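PDB 3EEA: GAF domain/HD domain protein from Geobacter sulfurreducens, which is of unknown function, possibly a phosphatase, and is represented here by the GAF domain of a longer protein that also carries an HD domain. Local coordinates for residues M78-P90 against L107-V120. Numbering follows the deposited sequence.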
loop_
_atom_site.group_PDB
_atom_site.type_symbol
_atom_site.label_atom_id
_atom_site.label_comp_id
_atom_site.label_asym_id
_atom_site.label_seq_id
_atom_site.Cartn_x
_atom_site.Cartn_y
_atom_site.Cartn_z
ATOM N N MET A 78 12.327 13.849 15.619
ATOM C CA MET A 78 11.303 13.297 14.693
ATOM C C MET A 78 9.926 13.873 15.060
ATOM O O MET A 78 9.157 14.308 14.194
ATOM C CB MET A 78 11.259 11.750 14.808
ATOM C CG MET A 78 10.385 11.028 13.771
ATOM S SD MET A 78 9.928 9.297 14.229
ATOM C CE MET A 78 8.765 9.623 15.583
ATOM N N LEU A 79 9.579 13.796 16.342
ATOM C CA LEU A 79 8.298 14.262 16.837
ATOM C C LEU A 79 8.044 15.776 16.638
ATOM O O LEU A 79 6.957 16.178 16.154
ATOM C CB LEU A 79 8.174 13.910 18.303
ATOM C CG LEU A 79 6.889 14.232 19.042
ATOM C CD1 LEU A 79 5.812 13.268 18.522
ATOM C CD2 LEU A 79 7.050 14.086 20.614
ATOM N N ARG A 80 9.042 16.597 16.983
ATOM C CA ARG A 80 8.927 18.042 16.876
ATOM C C ARG A 80 8.767 18.495 15.413
ATOM O O ARG A 80 7.932 19.364 15.105
ATOM C CB ARG A 80 10.170 18.719 17.463
ATOM C CG ARG A 80 10.273 18.687 18.945
ATOM C CD ARG A 80 9.556 19.865 19.526
ATOM N NE ARG A 80 9.672 19.952 20.972
ATOM C CZ ARG A 80 8.808 19.479 21.853
ATOM N NH1 ARG A 80 7.740 18.787 21.470
ATOM N NH2 ARG A 80 9.041 19.673 23.148
ATOM N N LYS A 81 9.549 17.893 14.521
ATOM C CA LYS A 81 9.556 18.277 13.112
ATOM C C LYS A 81 8.490 17.535 12.326
ATOM O O LYS A 81 8.182 17.923 11.218
ATOM C CB LYS A 81 10.898 17.936 12.460
ATOM C CG LYS A 81 12.074 18.756 12.912
ATOM C CD LYS A 81 13.391 18.013 12.551
ATOM C CE LYS A 81 14.659 18.875 12.743
ATOM N NZ LYS A 81 14.653 19.643 14.008
ATOM N N ARG A 82 7.949 16.433 12.867
ATOM C CA ARG A 82 6.992 15.593 12.133
ATOM C C ARG A 82 7.603 15.122 10.835
ATOM O O ARG A 82 6.898 15.130 9.829
ATOM C CB ARG A 82 5.738 16.358 11.682
ATOM C CG ARG A 82 4.681 16.421 12.614
ATOM C CD ARG A 82 4.988 17.405 13.626
ATOM N NE ARG A 82 3.729 17.917 14.117
ATOM C CZ ARG A 82 3.624 18.885 15.010
ATOM N NH1 ARG A 82 4.703 19.441 15.532
ATOM N NH2 ARG A 82 2.431 19.292 15.373
ATOM N N GLN A 83 8.884 14.760 10.841
ATOM C CA GLN A 83 9.542 14.277 9.656
ATOM C C GLN A 83 10.413 13.058 9.910
ATOM O O GLN A 83 10.803 12.788 11.040
ATOM C CB GLN A 83 10.419 15.365 9.042
ATOM C CG GLN A 83 9.595 16.611 8.680
ATOM C CD GLN A 83 10.433 17.747 8.195
ATOM O OE1 GLN A 83 11.632 17.579 7.948
ATOM N NE2 GLN A 83 9.807 18.915 8.024
ATOM N N HIS A 84 10.668 12.317 8.839
ATOM C CA HIS A 84 11.506 11.137 8.906
ATOM C C HIS A 84 12.959 11.496 9.114
ATOM O O HIS A 84 13.399 12.598 8.707
ATOM C CB HIS A 84 11.368 10.269 7.669
ATOM C CG HIS A 84 12.150 10.722 6.472
ATOM N ND1 HIS A 84 11.742 11.748 5.644
ATOM C CD2 HIS A 84 13.326 10.269 5.960
ATOM C CE1 HIS A 84 12.622 11.886 4.662
ATOM N NE2 HIS A 84 13.594 11.011 4.842
ATOM N N LEU A 85 13.690 10.577 9.750
ATOM C CA LEU A 85 15.144 10.736 9.953
ATOM C C LEU A 85 15.796 9.385 9.670
ATOM O O LEU A 85 15.172 8.357 9.881
ATOM C CB LEU A 85 15.428 11.180 11.398
ATOM C CG LEU A 85 14.883 12.567 11.713
ATOM C CD1 LEU A 85 14.942 12.921 13.226
ATOM C CD2 LEU A 85 15.614 13.636 10.835
ATOM N N MET A 86 17.034 9.379 9.180
ATOM C CA MET A 86 17.785 8.117 9.012
ATOM C C MET A 86 19.148 8.194 9.703
ATOM O O MET A 86 19.858 9.174 9.525
ATOM C CB MET A 86 17.978 7.807 7.527
ATOM C CG MET A 86 18.736 6.465 7.222
ATOM S SD MET A 86 18.696 6.028 5.463
ATOM C CE MET A 86 19.852 7.279 4.787
ATOM N N LEU A 87 19.499 7.174 10.478
ATOM C CA LEU A 87 20.839 7.064 11.034
ATOM C C LEU A 87 21.588 5.988 10.315
ATOM O O LEU A 87 21.184 4.817 10.370
ATOM C CB LEU A 87 20.775 6.686 12.495
ATOM C CG LEU A 87 20.317 7.759 13.437
ATOM C CD1 LEU A 87 20.337 7.196 14.835
ATOM C CD2 LEU A 87 21.225 9.017 13.317
ATOM N N THR A 88 22.684 6.372 9.661
ATOM C CA THR A 88 23.478 5.405 8.932
ATOM C C THR A 88 24.602 4.832 9.796
ATOM O O THR A 88 25.218 3.854 9.401
ATOM C CB THR A 88 24.025 5.981 7.598
ATOM O OG1 THR A 88 24.870 7.090 7.869
ATOM C CG2 THR A 88 22.857 6.425 6.683
ATOM N N ASP A 89 24.830 5.414 10.976
ATOM C CA ASP A 89 25.847 4.941 11.912
ATOM C C ASP A 89 25.345 5.132 13.360
ATOM O O ASP A 89 25.829 5.998 14.105
ATOM C CB ASP A 89 27.163 5.697 11.664
ATOM C CG ASP A 89 28.378 5.033 12.322
ATOM O OD1 ASP A 89 28.273 3.931 12.918
ATOM O OD2 ASP A 89 29.469 5.638 12.246
ATOM N N PRO A 90 24.350 4.328 13.760
ATOM C CA PRO A 90 23.765 4.519 15.082
ATOM C C PRO A 90 24.758 4.294 16.215
ATOM O O PRO A 90 24.715 5.019 17.208
ATOM C CB PRO A 90 22.625 3.482 15.131
ATOM C CG PRO A 90 22.375 3.096 13.722
ATOM C CD PRO A 90 23.683 3.251 13.009
ATOM N N LEU A 107 23.543 -1.493 12.239
ATOM C CA LEU A 107 22.334 -1.226 11.442
ATOM C C LEU A 107 22.246 0.195 10.874
ATOM O O LEU A 107 22.790 1.119 11.450
ATOM C CB LEU A 107 21.095 -1.546 12.306
ATOM C CG LEU A 107 20.927 -2.955 12.892
ATOM C CD1 LEU A 107 19.743 -3.040 13.901
ATOM C CD2 LEU A 107 20.716 -4.040 11.856
ATOM N N CYS A 108 21.638 0.325 9.692
ATOM C CA CYS A 108 21.182 1.589 9.147
ATOM C C CYS A 108 19.706 1.657 9.599
ATOM O O CYS A 108 18.977 0.689 9.360
ATOM C CB CYS A 108 21.278 1.544 7.613
ATOM S SG CYS A 108 20.435 2.948 6.829
ATOM N N VAL A 109 19.279 2.749 10.247
ATOM C CA VAL A 109 17.883 2.831 10.784
ATOM C C VAL A 109 17.124 4.031 10.248
ATOM O O VAL A 109 17.590 5.170 10.305
ATOM C CB VAL A 109 17.809 2.791 12.316
ATOM C CG1 VAL A 109 16.316 2.871 12.775
ATOM C CG2 VAL A 109 18.547 1.538 12.885
ATOM N N LEU A 110 15.980 3.736 9.636
ATOM C CA LEU A 110 15.112 4.740 9.132
ATOM C C LEU A 110 13.922 4.871 10.095
ATOM O O LEU A 110 13.271 3.874 10.403
ATOM C CB LEU A 110 14.645 4.372 7.746
ATOM C CG LEU A 110 13.596 5.241 7.109
ATOM C CD1 LEU A 110 14.162 6.617 6.725
ATOM C CD2 LEU A 110 13.003 4.522 5.872
ATOM N N ALA A 111 13.665 6.090 10.543
ATOM C CA ALA A 111 12.563 6.414 11.477
ATOM C C ALA A 111 11.517 7.256 10.740
ATOM O O ALA A 111 11.801 8.389 10.346
ATOM C CB ALA A 111 13.130 7.192 12.648
ATOM N N VAL A 112 10.326 6.712 10.550
ATOM C CA VAL A 112 9.270 7.369 9.808
ATOM C C VAL A 112 8.064 7.605 10.730
ATOM O O VAL A 112 7.417 6.647 11.211
ATOM C CB VAL A 112 8.836 6.578 8.582
ATOM C CG1 VAL A 112 7.731 7.329 7.840
ATOM C CG2 VAL A 112 10.041 6.331 7.650
ATOM N N PRO A 113 7.734 8.888 10.966
ATOM C CA PRO A 113 6.604 9.149 11.860
ATOM C C PRO A 113 5.322 8.823 11.150
ATOM O O PRO A 113 5.249 9.004 9.927
ATOM C CB PRO A 113 6.659 10.654 12.128
ATOM C CG PRO A 113 7.472 11.226 11.063
ATOM C CD PRO A 113 8.438 10.122 10.566
ATOM N N MET A 114 4.347 8.311 11.895
ATOM C CA MET A 114 2.963 8.139 11.369
ATOM C C MET A 114 2.261 9.473 11.618
ATOM O O MET A 114 1.985 9.847 12.758
ATOM C CB MET A 114 2.250 6.988 12.080
ATOM C CG MET A 114 2.929 5.629 11.971
ATOM S SD MET A 114 2.059 4.278 12.927
ATOM C CE MET A 114 0.408 4.673 12.458
ATOM N N VAL A 115 2.032 10.225 10.549
ATOM C CA VAL A 115 1.489 11.557 10.644
ATOM C C VAL A 115 0.131 11.612 9.920
ATOM O O VAL A 115 -0.034 11.110 8.767
ATOM C CB VAL A 115 2.428 12.551 9.945
ATOM C CG1 VAL A 115 1.833 13.948 9.958
ATOM C CG2 VAL A 115 3.804 12.533 10.578
ATOM N N VAL A 116 -0.830 12.174 10.617
ATOM C CA VAL A 116 -2.141 12.441 10.060
ATOM C C VAL A 116 -2.424 13.891 10.284
ATOM O O VAL A 116 -2.506 14.374 11.454
ATOM C CB VAL A 116 -3.219 11.569 10.719
ATOM C CG1 VAL A 116 -4.630 11.877 10.159
ATOM C CG2 VAL A 116 -2.876 10.157 10.435
ATOM N N ARG A 117 -2.495 14.566 9.137
ATOM C CA ARG A 117 -2.575 15.999 9.034
ATOM C C ARG A 117 -1.355 16.535 9.755
ATOM O O ARG A 117 -0.228 16.244 9.302
ATOM C CB ARG A 117 -3.931 16.492 9.531
ATOM C CG ARG A 117 -4.936 16.307 8.390
ATOM C CD ARG A 117 -6.378 16.273 8.814
ATOM N NE ARG A 117 -7.193 16.225 7.595
ATOM C CZ ARG A 117 -8.445 15.778 7.522
ATOM N NH1 ARG A 117 -9.073 15.325 8.604
ATOM N NH2 ARG A 117 -9.072 15.786 6.350
ATOM N N THR A 118 -1.531 17.212 10.878
ATOM C CA THR A 118 -0.356 17.817 11.529
ATOM C C THR A 118 0.180 17.033 12.724
ATOM O O THR A 118 1.148 17.479 13.365
ATOM C CB THR A 118 -0.721 19.224 12.055
ATOM O OG1 THR A 118 -1.649 19.089 13.134
ATOM C CG2 THR A 118 -1.338 20.076 10.942
ATOM N N GLN A 119 -0.491 15.927 13.058
ATOM C CA GLN A 119 -0.267 15.193 14.288
ATOM C C GLN A 119 0.498 13.867 14.092
ATOM O O GLN A 119 0.220 13.135 13.156
ATOM C CB GLN A 119 -1.619 14.883 14.896
ATOM C CG GLN A 119 -2.364 16.168 15.302
ATOM C CD GLN A 119 -1.576 16.954 16.340
ATOM O OE1 GLN A 119 -0.990 18.018 16.048
ATOM N NE2 GLN A 119 -1.526 16.420 17.558
ATOM N N VAL A 120 1.415 13.567 15.023
ATOM C CA VAL A 120 2.188 12.310 15.027
ATOM C C VAL A 120 1.427 11.354 15.916
ATOM O O VAL A 120 1.200 11.674 17.105
ATOM C CB VAL A 120 3.633 12.506 15.539
ATOM C CG1 VAL A 120 4.397 11.159 15.653
ATOM C CG2 VAL A 120 4.399 13.466 14.679
#
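Leu85 and Leu87 pair with Ala111 and Val109, laying the short strand 85-87 antiparallel along strand 107-116 as an outermost strand of the GAF-domain sheet. Four backbone hydrogen bonds join them, those from Val109 N to Leu87 O and from Ala111 N to Leu85 O both nearly straight (171° and 170°). Packing is tight where helix 73-81 ends: Met78 reaches out with CG anti to its backbone N and slides along the Pro113 ring, CG 3.9 Å from Pro113 CD, while its SD lies 4.1 Å from Ala111 CB. Beside it Leu79 CD1 meets Val120 CB at 3.8 Å, and Phe39 of strand 33-39 also packs on Leu79. On the sheet face of Met86 and Leu110, His84 CD2 comes obliquely to Leu110 CD1 (3.8 Å), Met86 SD lies 3.8 Å from Cys108 SG, and helix 137-158 touches His84 through Thr140 and Arg144. The solvent side is the type II' hairpin turn Val116-Gln119. Here exposed Arg82, at positive phi just past the helix, packs CG on Val120 CG2, and the bend at chi2 (77°) then turns CD and the guanidinium toward Thr118 O. The guanidinium edge grips that one carbonyl oxygen with two nitrogens, NE at 2.7 Å and NH2 at 3.0 Å from Thr118 O.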